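Local atomic coordinates of putative dehydratase (Mesorhizobium loti, PDB entry 2POZ), a protein that is of unknown specificity but probably acts as a lyase of the enolase superfamily, in the mandelate racemase and muconate lactonizing enzyme family. Residues 15-20 with 338-343; 278-283 with 312-317; 10-15 with 378-383; 129-134 with 154-159. All blocks are in the same frame, centred on the assembly; numbering follows the deposited sequence.

Near the N terminus, strand 5-12 passes first through interaction 3, where residues 10-15 pair with 378-383 and almost the whole chain is closed into one loop. Interaction 1 follows at once, shares Ser15 with it and nests inside it, tying the loop between the first two strands of the capping domain to the loop 338-343 beyond barrel strand 331-333. Within that loop lie interaction 4, joining the loop after strand 123-128 to the neighbouring strand 155-158, and then interaction 2, joining a barrel loop to helix 312-324; these two are in series. Interactions 1 and 2 meet through Lys338 and Glu315, whereas the centres of interactions 3 and 4 lie about 29 Å apart.

Interaction 1. Residues 15-20 with 338-343; sequences SGRLHP and KADDGY
Two tight turns meet where Ser15 and Tyr343 bring their CA atoms to 4.4 Å. Residues 15-18 make a type II' turn and residues 340-343 a type II turn. Gly16, at positive phi (67°), occupies the corner of the first, a backbone shape that glycine adopts readily; having no side chain, it also lets its CA lie 3.6 Å from Asp340 CB. The same CA makes a C-H...O contact with Asp341 O at 3.5 Å, and a water joins Gly16 N to Asp341 O.

The polar core is Arg17 with Asp340. The Arg17 chain bends at chi3 (76°), which turns NE toward the carboxylate: NE reaches Asp340 OD2 at 2.8 Å and NH2 reaches OD1 at 2.7 Å. Both oxygens use their syn lone pairs, and the two flat groups are nearly coplanar, 19° apart, as expected of a side-on, two-nitrogen salt bridge. OD2 also accepts from the backbone Arg17 N at 3.0 Å, on its anti side, so two donors grip it. A carboxylate suits the place, offering one oxygen to each guanidinium nitrogen and a further side of OD2 to the backbone N-H. Ser15 OG lies 3.5 Å from Tyr343 CD1 and accepts a hydrogen bond from Val344 N. One face of the Tyr343 ring is covered by Lys338 CA, while its OH accepts from Lys338 NZ and bonds to Glu345.

This surface contact joins the connection between strands 5-12 and 21-27 of the capping domain to the loop between strands 331-333 and 353-354.

Interaction 2. Residues 278-283 with 312-317; sequences QPDIGT and SLIETA
Ile281 and Ile314 slide past each other in opposite directions, each reaching past the other toward the opposite segment. Their CG1 atoms come to 4.0 Å midway, and beyond that point each CD1 finds a different partner. Ile281 carries CG1 between its backbone N and carbonyl carbon (chi1 64°), and CD1 continues to Ala317 CB at 3.5 Å, tighter than an ordinary carbon contact. The small alanine, one helical turn after Ile314, leaves room for that methyl group against the helix. In the other direction Ile314 holds CG1 anti to its backbone N (chi1 -168°), and its CD1 settles 3.6 Å from Gly282 CA, an approach that a residue without a side chain permits.

The loop 278-283 follows strand 276-277 of the barrel domain, and its bend is an Asx turn: Asp280 OD1 accepts from Gly282 N at 2.7 Å. Helix 312-324 comes after the next barrel strand, 303-304, so the contact packs successive parts of the enolase-type barrel together. Leu287 and Thr290 of helix 287-298 also touch Ile281.

Asp280 crosses Ile314 at about a right angle, its OD1 lying 3.5 Å from CD1 of the isoleucine. The same OD1 holds the turn, while OD2 bonds to His307 ND1, a pairing consistent with the His-Asp dyad of mandelate racemase relatives.

Interaction 3. Residues 10-15 with 378-383; sequences IYLLKS and YLWASC
Tyr378 lies against residues 12-14 along its whole length, beginning at the backbone, where Leu12 N donates to Tyr378 O at 3.0 Å. Its CB lies 3.5 Å from Leu12 O; chi1 (-61°) then sets CG anti to the carbonyl carbon, where it is closest to Leu13 CA; CD2 meets Leu13 CG at 3.9 Å; and CE1 passes close to Lys14 N and CB. Lys14 N sits over one face of the ring, toward its rim. At the tip, a water joins the OH to Lys14 O. A tyrosine suits this place because its flat ring can follow the backbone while its hydroxyl still reaches water.

Further along, Tyr11 and Leu379 form a non-hydrogen-bonded pair, and Leu379 CD1 makes a CH-pi contact over the Tyr11 ring, 4.1 Å from its centroid. Leu12 and Trp380 run side by side, pointing the same way, with Leu12 CD2 at 3.8 Å from Trp380 CD1. On the sheet face opposite Tyr11 and Leu379, Ile10 CD1 touches Ala381 CB and reaches toward Cys383 SG; Ile52 of helix 45-59 also packs on Ile10. Trp380 packs on Trp380 of the second subunit.

The backbone holds the strands together at Ile10, whose O accepts from both Trp380 N, at 2.6 Å, and Ala381 N, while Ile10 N donates to Ala381 O at 2.8 Å. Two residues facing one define a classic beta bulge, here in the antiparallel pairing by which the C-terminal strand 379-383 joins strand 5-12 at the edge of the capping-domain sheet.

Interaction 4. Residues 129-134 with 154-159; sequences NGWYGA and GALKFY
Buried aromatic packing of Trp131 and Tyr132 on Leu156 and Phe158 joins two successive elements of the enolase-type beta/alpha barrel: the loop leaving strand 123-128 and the adjacent strand 155-158. Trp131 is sandwiched, with Tyr132 CD2 over the centre of one face and Leu156 CD2 toward the rim of the opposite one. Its CZ2 also lies 3.6 Å from Phe158 CB, whereas the Trp131 and Phe158 rings are set obliquely. The indole suits a site needing both a broad apolar surface and a donor, since NE1 makes a weak hydrogen bond to Lys157 O at 3.0 Å and another, also weak, to Ala128 O.

Tyr132 receives Phe158 CB over its ring face, a CH-pi contact 3.8 Å from the centroid. Phe141 of helix 138-144 touches both Tyr132 and Phe158. The bend at chi3 (87°) brings Lys157 CE to 3.1 Å from Asn129 ND2; NZ forms salt bridges with Glu231 and Glu332, and Asn129 ND2 donates to the same Glu332.

Asn129 fixes the loop from within, because its OD1 accepts from Gly130 N at 2.7 Å and, in the carbonyl plane, from Tyr132 OH at 2.9 Å.

Interaction 1. Residues 15-20 with 338-343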
loop_
_atom_site.group_PDB
_atom_site.type_symbol
_atom_site.label_atom_id
_atom_site.label_comp_id
_atom_site.label_asym_id
_atom_site.label_seq_id
_atom_site.Cartn_x
_atom_site.Cartn_y
_atom_site.Cartn_z
ATOM N N SER A 15 -5.786 49.325 1.407
ATOM C CA SER A 15 -5.903 49.584 -0.021
ATOM C C SER A 15 -7.187 48.961 -0.539
ATOM O O SER A 15 -7.194 47.816 -0.997
ATOM C CB SER A 15 -4.698 48.992 -0.754
ATOM O OG SER A 15 -4.710 49.333 -2.127
ATOM N N GLY A 16 -8.276 49.723 -0.462
ATOM C CA GLY A 16 -9.552 49.205 -0.913
ATOM C C GLY A 16 -9.968 48.078 0.010
ATOM O O GLY A 16 -9.880 48.207 1.228
ATOM N N ARG A 17 -10.401 46.961 -0.565
ATOM C CA ARG A 17 -10.839 45.817 0.228
ATOM C C ARG A 17 -9.673 44.982 0.768
ATOM O O ARG A 17 -9.893 44.056 1.538
ATOM C CB ARG A 17 -11.751 44.914 -0.613
ATOM C CG ARG A 17 -11.022 44.088 -1.683
ATOM C CD ARG A 17 -12.017 43.480 -2.677
ATOM N NE ARG A 17 -12.512 44.485 -3.620
ATOM C CZ ARG A 17 -13.619 44.363 -4.348
ATOM N NH1 ARG A 17 -14.376 43.276 -4.249
ATOM N NH2 ARG A 17 -13.961 45.329 -5.194
ATOM N N LEU A 18 -8.446 45.312 0.374
ATOM C CA LEU A 18 -7.277 44.550 0.827
ATOM C C LEU A 18 -6.416 45.295 1.846
ATOM O O LEU A 18 -6.520 46.515 2.002
ATOM C CB LEU A 18 -6.382 44.188 -0.366
ATOM C CG LEU A 18 -6.983 43.451 -1.565
ATOM C CD1 LEU A 18 -5.907 43.274 -2.638
ATOM C CD2 LEU A 18 -7.536 42.096 -1.125
ATOM N N HIS A 19 -5.566 44.541 2.537
ATOM C CA HIS A 19 -4.633 45.106 3.499
ATOM C C HIS A 19 -3.251 44.516 3.216
ATOM O O HIS A 19 -2.746 43.682 3.966
ATOM C CB HIS A 19 -5.071 44.841 4.952
ATOM C CG HIS A 19 -5.554 43.447 5.215
ATOM N ND1 HIS A 19 -4.720 42.349 5.199
ATOM C CD2 HIS A 19 -6.781 42.981 5.552
ATOM C CE1 HIS A 19 -5.410 41.269 5.519
ATOM N NE2 HIS A 19 -6.664 41.625 5.739
ATOM N N PRO A 20 -2.630 44.942 2.101
ATOM C CA PRO A 20 -1.302 44.482 1.684
ATOM C C PRO A 20 -0.288 44.756 2.785
ATOM O O PRO A 20 -0.334 45.801 3.443
ATOM C CB PRO A 20 -1.013 45.321 0.449
ATOM C CG PRO A 20 -2.377 45.606 -0.101
ATOM C CD PRO A 20 -3.158 45.929 1.145
ATOM N N LYS A 338 -8.422 47.320 -8.382
ATOM C CA LYS A 338 -7.729 48.579 -8.602
ATOM C C LYS A 338 -8.680 49.781 -8.613
ATOM O O LYS A 338 -8.235 50.924 -8.514
ATOM C CB LYS A 338 -6.941 48.520 -9.914
ATOM C CG LYS A 338 -5.520 47.943 -9.790
ATOM C CD LYS A 338 -5.512 46.517 -9.268
ATOM C CE LYS A 338 -4.127 45.878 -9.394
ATOM N NZ LYS A 338 -3.103 46.485 -8.498
ATOM N N ALA A 339 -9.982 49.517 -8.714
ATOM C CA ALA A 339 -10.983 50.582 -8.751
ATOM C C ALA A 339 -11.622 50.873 -7.391
ATOM O O ALA A 339 -12.423 51.803 -7.266
ATOM C CB ALA A 339 -12.071 50.236 -9.777
ATOM N N ASP A 340 -11.287 50.079 -6.376
ATOM C CA ASP A 340 -11.842 50.292 -5.044
ATOM C C ASP A 340 -11.523 51.697 -4.553
ATOM O O ASP A 340 -10.499 52.268 -4.930
ATOM C CB ASP A 340 -11.240 49.312 -4.038
ATOM C CG ASP A 340 -11.742 47.898 -4.215
ATOM O OD1 ASP A 340 -12.592 47.663 -5.098
ATOM O OD2 ASP A 340 -11.280 47.023 -3.453
ATOM N N ASP A 341 -12.392 52.253 -3.712
ATOM C CA ASP A 341 -12.126 53.571 -3.158
ATOM C C ASP A 341 -10.938 53.343 -2.237
ATOM O O ASP A 341 -10.882 52.330 -1.536
ATOM C CB ASP A 341 -13.291 54.087 -2.306
ATOM C CG ASP A 341 -14.585 54.190 -3.074
ATOM O OD1 ASP A 341 -14.556 54.473 -4.285
ATOM O OD2 ASP A 341 -15.637 54.002 -2.443
ATOM N N GLY A 342 -9.994 54.273 -2.234
ATOM C CA GLY A 342 -8.841 54.123 -1.371
ATOM C C GLY A 342 -7.766 53.175 -1.873
ATOM O O GLY A 342 -6.820 52.885 -1.141
ATOM N N TYR A 343 -7.901 52.675 -3.099
ATOM C CA TYR A 343 -6.875 51.790 -3.649
ATOM C C TYR A 343 -5.557 52.560 -3.629
ATOM O O TYR A 343 -5.514 53.739 -3.993
ATOM C CB TYR A 343 -7.193 51.399 -5.096
ATOM C CG TYR A 343 -5.999 50.806 -5.826
ATOM C CD1 TYR A 343 -5.529 49.525 -5.521
ATOM C CD2 TYR A 343 -5.318 51.544 -6.796
ATOM C CE1 TYR A 343 -4.404 48.996 -6.167
ATOM C CE2 TYR A 343 -4.194 51.026 -7.444
ATOM C CZ TYR A 343 -3.745 49.753 -7.124
ATOM O OH TYR A 343 -2.637 49.243 -7.761
HETATM O O HOH W 1 -9.308 51.776 1.047
#

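Interaction 2. Residues 278-283 with 312-317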
loop_
_atom_site.group_PDB
_atom_site.type_symbol
_atom_site.label_atom_id
_atom_site.label_comp_id
_atom_site.label_asym_id
_atom_site.label_seq_id
_atom_site.Cartn_x
_atom_site.Cartn_y
_atom_site.Cartn_z
ATOM N N GLN A 278 -0.967 25.907 -7.338
ATOM C CA GLN A 278 -1.103 27.357 -7.331
ATOM C C GLN A 278 -0.398 28.034 -6.169
ATOM O O GLN A 278 -1.030 28.729 -5.371
ATOM C CB GLN A 278 -2.589 27.707 -7.284
ATOM C CG GLN A 278 -3.405 27.035 -8.371
ATOM C CD GLN A 278 -4.893 27.092 -8.092
ATOM O OE1 GLN A 278 -5.389 26.432 -7.174
ATOM N NE2 GLN A 278 -5.616 27.887 -8.878
ATOM N N PRO A 279 0.922 27.838 -6.047
ATOM C CA PRO A 279 1.630 28.480 -4.939
ATOM C C PRO A 279 1.611 29.997 -5.082
ATOM O O PRO A 279 1.512 30.525 -6.189
ATOM C CB PRO A 279 3.042 27.922 -5.067
ATOM C CG PRO A 279 3.205 27.786 -6.555
ATOM C CD PRO A 279 1.863 27.170 -6.963
ATOM N N ASP A 280 1.704 30.689 -3.953
ATOM C CA ASP A 280 1.732 32.150 -3.937
ATOM C C ASP A 280 3.149 32.513 -3.490
ATOM O O ASP A 280 3.572 32.086 -2.415
ATOM C CB ASP A 280 0.716 32.678 -2.925
ATOM C CG ASP A 280 0.624 34.199 -2.922
ATOM O OD1 ASP A 280 1.672 34.876 -3.037
ATOM O OD2 ASP A 280 -0.507 34.717 -2.795
ATOM N N ILE A 281 3.888 33.285 -4.287
ATOM C CA ILE A 281 5.262 33.614 -3.882
ATOM C C ILE A 281 5.310 34.371 -2.561
ATOM O O ILE A 281 6.350 34.410 -1.906
ATOM C CB ILE A 281 6.036 34.440 -4.946
ATOM C CG1 ILE A 281 5.388 35.811 -5.142
ATOM C CG2 ILE A 281 6.121 33.666 -6.256
ATOM C CD1 ILE A 281 6.257 36.762 -5.963
ATOM N N GLY A 282 4.180 34.962 -2.175
ATOM C CA GLY A 282 4.098 35.710 -0.928
ATOM C C GLY A 282 3.764 34.873 0.303
ATOM O O GLY A 282 3.716 35.394 1.420
ATOM N N THR A 283 3.517 33.583 0.110
ATOM C CA THR A 283 3.216 32.698 1.229
ATOM C C THR A 283 3.943 31.355 1.126
ATOM O O THR A 283 4.225 30.734 2.142
ATOM C CB THR A 283 1.694 32.393 1.361
ATOM O OG1 THR A 283 1.264 31.590 0.256
ATOM C CG2 THR A 283 0.880 33.678 1.399
ATOM N N SER A 312 0.426 45.924 -6.477
ATOM C CA SER A 312 1.178 45.821 -7.728
ATOM C C SER A 312 2.557 45.193 -7.496
ATOM O O SER A 312 3.140 44.601 -8.409
ATOM C CB SER A 312 1.373 47.208 -8.345
ATOM O OG SER A 312 0.140 47.810 -8.682
ATOM N N LEU A 313 3.091 45.341 -6.288
ATOM C CA LEU A 313 4.407 44.782 -5.987
ATOM C C LEU A 313 4.432 43.258 -6.116
ATOM O O LEU A 313 5.197 42.715 -6.911
ATOM C CB LEU A 313 4.870 45.190 -4.579
ATOM C CG LEU A 313 6.220 44.603 -4.117
ATOM C CD1 LEU A 313 7.307 44.927 -5.136
ATOM C CD2 LEU A 313 6.594 45.160 -2.747
ATOM N N ILE A 314 3.601 42.556 -5.354
ATOM C CA ILE A 314 3.614 41.096 -5.444
ATOM C C ILE A 314 3.241 40.590 -6.837
ATOM O O ILE A 314 3.702 39.533 -7.255
ATOM C CB ILE A 314 2.703 40.432 -4.384
ATOM C CG1 ILE A 314 3.002 38.928 -4.341
ATOM C CG2 ILE A 314 1.241 40.664 -4.708
ATOM C CD1 ILE A 314 2.662 38.274 -3.010
ATOM N N GLU A 315 2.427 41.346 -7.564
ATOM C CA GLU A 315 2.055 40.937 -8.918
ATOM C C GLU A 315 3.286 41.014 -9.822
ATOM O O GLU A 315 3.550 40.113 -10.619
ATOM C CB GLU A 315 0.960 41.848 -9.490
ATOM C CG GLU A 315 -0.378 41.753 -8.787
ATOM C CD GLU A 315 -1.421 42.678 -9.393
ATOM O OE1 GLU A 315 -1.591 42.641 -10.634
ATOM O OE2 GLU A 315 -2.069 43.436 -8.631
ATOM N N THR A 316 4.045 42.098 -9.692
ATOM C CA THR A 316 5.241 42.278 -10.502
ATOM C C THR A 316 6.299 41.243 -10.137
ATOM O O THR A 316 6.971 40.693 -11.011
ATOM C CB THR A 316 5.810 43.696 -10.323
ATOM O OG1 THR A 316 4.822 44.646 -10.729
ATOM C CG2 THR A 316 7.067 43.888 -11.161
ATOM N N ALA A 317 6.442 40.975 -8.844
ATOM C CA ALA A 317 7.408 39.984 -8.379
ATOM C C ALA A 317 7.054 38.608 -8.944
ATOM O O ALA A 317 7.930 37.827 -9.318
ATOM C CB ALA A 317 7.411 39.938 -6.860
#

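Interaction 3. Residues 10-15 with 378-383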
loop_
_atom_site.group_PDB
_atom_site.type_symbol
_atom_site.label_atom_id
_atom_site.label_comp_id
_atom_site.label_asym_id
_atom_site.label_seq_id
_atom_site.Cartn_x
_atom_site.Cartn_y
_atom_site.Cartn_z
ATOM N N ILE A 10 8.321 48.053 7.732
ATOM C CA ILE A 10 7.148 47.219 7.521
ATOM C C ILE A 10 5.924 48.110 7.361
ATOM O O ILE A 10 5.650 48.962 8.204
ATOM C CB ILE A 10 6.941 46.274 8.710
ATOM C CG1 ILE A 10 8.195 45.417 8.897
ATOM C CG2 ILE A 10 5.724 45.385 8.467
ATOM C CD1 ILE A 10 8.370 44.892 10.291
ATOM N N TYR A 11 5.190 47.888 6.277
ATOM C CA TYR A 11 4.010 48.678 5.957
ATOM C C TYR A 11 2.757 47.811 5.946
ATOM O O TYR A 11 2.750 46.736 5.347
ATOM C CB TYR A 11 4.195 49.317 4.573
ATOM C CG TYR A 11 5.476 50.117 4.433
ATOM C CD1 TYR A 11 5.492 51.492 4.668
ATOM C CD2 TYR A 11 6.683 49.491 4.101
ATOM C CE1 TYR A 11 6.682 52.230 4.579
ATOM C CE2 TYR A 11 7.882 50.222 4.008
ATOM C CZ TYR A 11 7.867 51.590 4.250
ATOM O OH TYR A 11 9.036 52.315 4.172
ATOM N N LEU A 12 1.710 48.276 6.623
ATOM C CA LEU A 12 0.435 47.572 6.668
ATOM C C LEU A 12 -0.560 48.521 6.005
ATOM O O LEU A 12 -1.108 49.409 6.641
ATOM C CB LEU A 12 0.025 47.282 8.114
ATOM C CG LEU A 12 -1.339 46.627 8.355
ATOM C CD1 LEU A 12 -1.513 45.391 7.487
ATOM C CD2 LEU A 12 -1.461 46.271 9.831
ATOM N N LEU A 13 -0.773 48.332 4.714
ATOM C CA LEU A 13 -1.667 49.199 3.966
ATOM C C LEU A 13 -3.154 48.952 4.111
ATOM O O LEU A 13 -3.606 47.888 4.532
ATOM C CB LEU A 13 -1.347 49.134 2.472
ATOM C CG LEU A 13 -0.177 49.921 1.876
ATOM C CD1 LEU A 13 1.131 49.443 2.462
ATOM C CD2 LEU A 13 -0.184 49.743 0.363
ATOM N N LYS A 14 -3.902 49.990 3.761
ATOM C CA LYS A 14 -5.351 49.942 3.708
ATOM C C LYS A 14 -5.482 50.306 2.245
ATOM O O LYS A 14 -5.258 51.452 1.867
ATOM C CB LYS A 14 -6.007 51.022 4.573
ATOM C CG LYS A 14 -7.539 50.973 4.511
ATOM C CD LYS A 14 -8.209 52.063 5.340
ATOM C CE LYS A 14 -8.176 53.407 4.631
ATOM N NZ LYS A 14 -9.039 54.412 5.319
ATOM N N SER A 15 -5.786 49.325 1.407
ATOM C CA SER A 15 -5.903 49.584 -0.021
ATOM C C SER A 15 -7.187 48.961 -0.539
ATOM O O SER A 15 -7.194 47.816 -0.997
ATOM C CB SER A 15 -4.698 48.992 -0.754
ATOM O OG SER A 15 -4.710 49.333 -2.127
ATOM N N TYR A 378 1.489 54.370 5.817
ATOM C CA TYR A 378 1.135 53.071 6.367
ATOM C C TYR A 378 2.280 52.351 7.088
ATOM O O TYR A 378 2.166 51.169 7.442
ATOM C CB TYR A 378 0.549 52.215 5.244
ATOM C CG TYR A 378 -0.704 52.839 4.661
ATOM C CD1 TYR A 378 -1.902 52.855 5.382
ATOM C CD2 TYR A 378 -0.673 53.488 3.424
ATOM C CE1 TYR A 378 -3.041 53.508 4.883
ATOM C CE2 TYR A 378 -1.799 54.141 2.922
ATOM C CZ TYR A 378 -2.977 54.147 3.657
ATOM O OH TYR A 378 -4.080 54.805 3.157
ATOM N N LEU A 379 3.374 53.073 7.317
ATOM C CA LEU A 379 4.519 52.519 8.031
ATOM C C LEU A 379 3.970 51.963 9.334
ATOM O O LEU A 379 3.322 52.678 10.083
ATOM C CB LEU A 379 5.542 53.622 8.324
ATOM C CG LEU A 379 6.841 53.209 9.019
ATOM C CD1 LEU A 379 7.609 52.199 8.147
ATOM C CD2 LEU A 379 7.691 54.457 9.271
ATOM N N TRP A 380 4.236 50.690 9.605
ATOM C CA TRP A 380 3.733 50.031 10.807
ATOM C C TRP A 380 4.848 49.751 11.821
ATOM O O TRP A 380 4.609 49.696 13.024
ATOM C CB TRP A 380 3.056 48.720 10.404
ATOM C CG TRP A 380 2.303 48.024 11.496
ATOM C CD1 TRP A 380 1.028 48.299 11.926
ATOM C CD2 TRP A 380 2.754 46.901 12.263
ATOM N NE1 TRP A 380 0.662 47.407 12.906
ATOM C CE2 TRP A 380 1.701 46.538 13.132
ATOM C CE3 TRP A 380 3.945 46.159 12.295
ATOM C CZ2 TRP A 380 1.802 45.465 14.026
ATOM C CZ3 TRP A 380 4.047 45.096 13.177
ATOM C CH2 TRP A 380 2.977 44.756 14.034
ATOM N N ALA A 381 6.063 49.553 11.333
ATOM C CA ALA A 381 7.192 49.304 12.221
ATOM C C ALA A 381 8.494 49.524 11.475
ATOM O O ALA A 381 8.558 49.341 10.259
ATOM C CB ALA A 381 7.135 47.875 12.779
ATOM N N SER A 382 9.521 49.928 12.216
ATOM C CA SER A 382 10.850 50.178 11.671
ATOM C C SER A 382 11.875 49.472 12.544
ATOM O O SER A 382 11.805 49.553 13.765
ATOM C CB SER A 382 11.160 51.678 11.660
ATOM O OG SER A 382 10.352 52.356 10.718
ATOM N N CYS A 383 12.822 48.782 11.918
ATOM C CA CYS A 383 13.859 48.068 12.659
ATOM C C CYS A 383 15.225 48.515 12.147
ATOM O O CYS A 383 15.513 48.388 10.957
ATOM C CB CYS A 383 13.716 46.555 12.454
ATOM S SG CYS A 383 12.019 45.943 12.535
HETATM O O HOH W 2 -6.176 54.024 1.048
#

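Interaction 4. Residues 129-134 with 154-159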
loop_
_atom_site.group_PDB
_atom_site.type_symbol
_atom_site.label_atom_id
_atom_site.label_comp_id
_atom_site.label_asym_id
_atom_site.label_seq_id
_atom_site.Cartn_x
_atom_site.Cartn_y
_atom_site.Cartn_z
ATOM N N ASN A 129 -10.091 37.308 -11.979
ATOM C CA ASN A 129 -10.750 36.909 -10.742
ATOM C C ASN A 129 -11.248 38.217 -10.121
ATOM O O ASN A 129 -10.930 39.303 -10.623
ATOM C CB ASN A 129 -9.757 36.228 -9.792
ATOM C CG ASN A 129 -10.442 35.385 -8.728
ATOM O OD1 ASN A 129 -11.646 35.505 -8.498
ATOM N ND2 ASN A 129 -9.668 34.529 -8.061
ATOM N N GLY A 130 -12.021 38.113 -9.044
ATOM C CA GLY A 130 -12.526 39.294 -8.358
ATOM C C GLY A 130 -13.535 40.152 -9.108
ATOM O O GLY A 130 -13.780 41.300 -8.727
ATOM N N TRP A 131 -14.137 39.605 -10.156
ATOM C CA TRP A 131 -15.106 40.357 -10.958
ATOM C C TRP A 131 -16.559 40.107 -10.551
ATOM O O TRP A 131 -17.474 40.630 -11.184
ATOM C CB TRP A 131 -14.941 39.991 -12.436
ATOM C CG TRP A 131 -14.877 38.493 -12.677
ATOM C CD1 TRP A 131 -13.762 37.702 -12.629
ATOM C CD2 TRP A 131 -15.978 37.613 -12.939
ATOM N NE1 TRP A 131 -14.101 36.387 -12.844
ATOM C CE2 TRP A 131 -15.454 36.303 -13.035
ATOM C CE3 TRP A 131 -17.360 37.802 -13.100
ATOM C CZ2 TRP A 131 -16.261 35.186 -13.282
ATOM C CZ3 TRP A 131 -18.162 36.689 -13.347
ATOM C CH2 TRP A 131 -17.608 35.398 -13.434
ATOM N N TYR A 132 -16.769 39.326 -9.491
ATOM C CA TYR A 132 -18.119 38.976 -9.032
ATOM C C TYR A 132 -18.328 39.299 -7.549
ATOM O O TYR A 132 -19.120 38.650 -6.866
ATOM C CB TYR A 132 -18.337 37.478 -9.270
ATOM C CG TYR A 132 -17.224 36.641 -8.684
ATOM C CD1 TYR A 132 -17.313 36.134 -7.387
ATOM C CD2 TYR A 132 -16.033 36.446 -9.390
ATOM C CE1 TYR A 132 -16.238 35.458 -6.802
ATOM C CE2 TYR A 132 -14.955 35.776 -8.815
ATOM C CZ TYR A 132 -15.063 35.287 -7.520
ATOM O OH TYR A 132 -13.993 34.647 -6.932
ATOM N N GLY A 133 -17.626 40.320 -7.073
ATOM C CA GLY A 133 -17.695 40.717 -5.677
ATOM C C GLY A 133 -19.046 40.897 -5.010
ATOM O O GLY A 133 -19.154 40.709 -3.795
ATOM N N ALA A 134 -20.074 41.259 -5.773
ATOM C CA ALA A 134 -21.402 41.465 -5.201
ATOM C C ALA A 134 -22.446 40.540 -5.816
ATOM O O ALA A 134 -23.624 40.608 -5.473
ATOM C CB ALA A 134 -21.834 42.934 -5.387
ATOM N N GLY A 154 -9.731 35.826 -21.715
ATOM C CA GLY A 154 -10.251 34.645 -22.379
ATOM C C GLY A 154 -10.510 33.553 -21.359
ATOM O O GLY A 154 -10.849 32.421 -21.703
ATOM N N ALA A 155 -10.350 33.901 -20.087
ATOM C CA ALA A 155 -10.550 32.949 -19.008
ATOM C C ALA A 155 -10.983 33.670 -17.735
ATOM O O ALA A 155 -10.486 34.752 -17.411
ATOM C CB ALA A 155 -9.262 32.166 -18.769
ATOM N N LEU A 156 -11.912 33.056 -17.015
ATOM C CA LEU A 156 -12.446 33.638 -15.792
ATOM C C LEU A 156 -12.521 32.621 -14.658
ATOM O O LEU A 156 -12.900 31.467 -14.876
ATOM C CB LEU A 156 -13.866 34.167 -16.045
ATOM C CG LEU A 156 -14.127 35.129 -17.204
ATOM C CD1 LEU A 156 -15.636 35.262 -17.399
ATOM C CD2 LEU A 156 -13.494 36.487 -16.926
ATOM N N LYS A 157 -12.158 33.047 -13.452
ATOM C CA LYS A 157 -12.262 32.174 -12.287
ATOM C C LYS A 157 -13.268 32.791 -11.328
ATOM O O LYS A 157 -13.320 34.014 -11.180
ATOM C CB LYS A 157 -10.920 32.014 -11.555
ATOM C CG LYS A 157 -11.016 30.967 -10.432
ATOM C CD LYS A 157 -9.666 30.602 -9.810
ATOM C CE LYS A 157 -9.288 31.530 -8.671
ATOM N NZ LYS A 157 -7.934 31.175 -8.129
ATOM N N PHE A 158 -14.068 31.952 -10.675
ATOM C CA PHE A 158 -15.049 32.460 -9.724
ATOM C C PHE A 158 -15.439 31.431 -8.671
ATOM O O PHE A 158 -15.313 30.226 -8.877
ATOM C CB PHE A 158 -16.296 32.973 -10.466
ATOM C CG PHE A 158 -16.999 31.924 -11.284
ATOM C CD1 PHE A 158 -18.225 31.414 -10.875
ATOM C CD2 PHE A 158 -16.440 31.456 -12.472
ATOM C CE1 PHE A 158 -18.892 30.448 -11.637
ATOM C CE2 PHE A 158 -17.096 30.492 -13.239
ATOM C CZ PHE A 158 -18.328 29.988 -12.820
ATOM N N TYR A 159 -15.898 31.940 -7.532
ATOM C CA TYR A 159 -16.332 31.135 -6.391
ATOM C C TYR A 159 -17.860 31.161 -6.441
ATOM O O TYR A 159 -18.474 32.201 -6.216
ATOM C CB TYR A 159 -15.809 31.792 -5.105
ATOM C CG TYR A 159 -16.240 31.134 -3.815
ATOM C CD1 TYR A 159 -15.776 29.862 -3.461
ATOM C CD2 TYR A 159 -17.098 31.794 -2.931
ATOM C CE1 TYR A 159 -16.152 29.264 -2.255
ATOM C CE2 TYR A 159 -17.481 31.209 -1.722
ATOM C CZ TYR A 159 -17.000 29.944 -1.391
ATOM O OH TYR A 159 -17.350 29.383 -0.188
#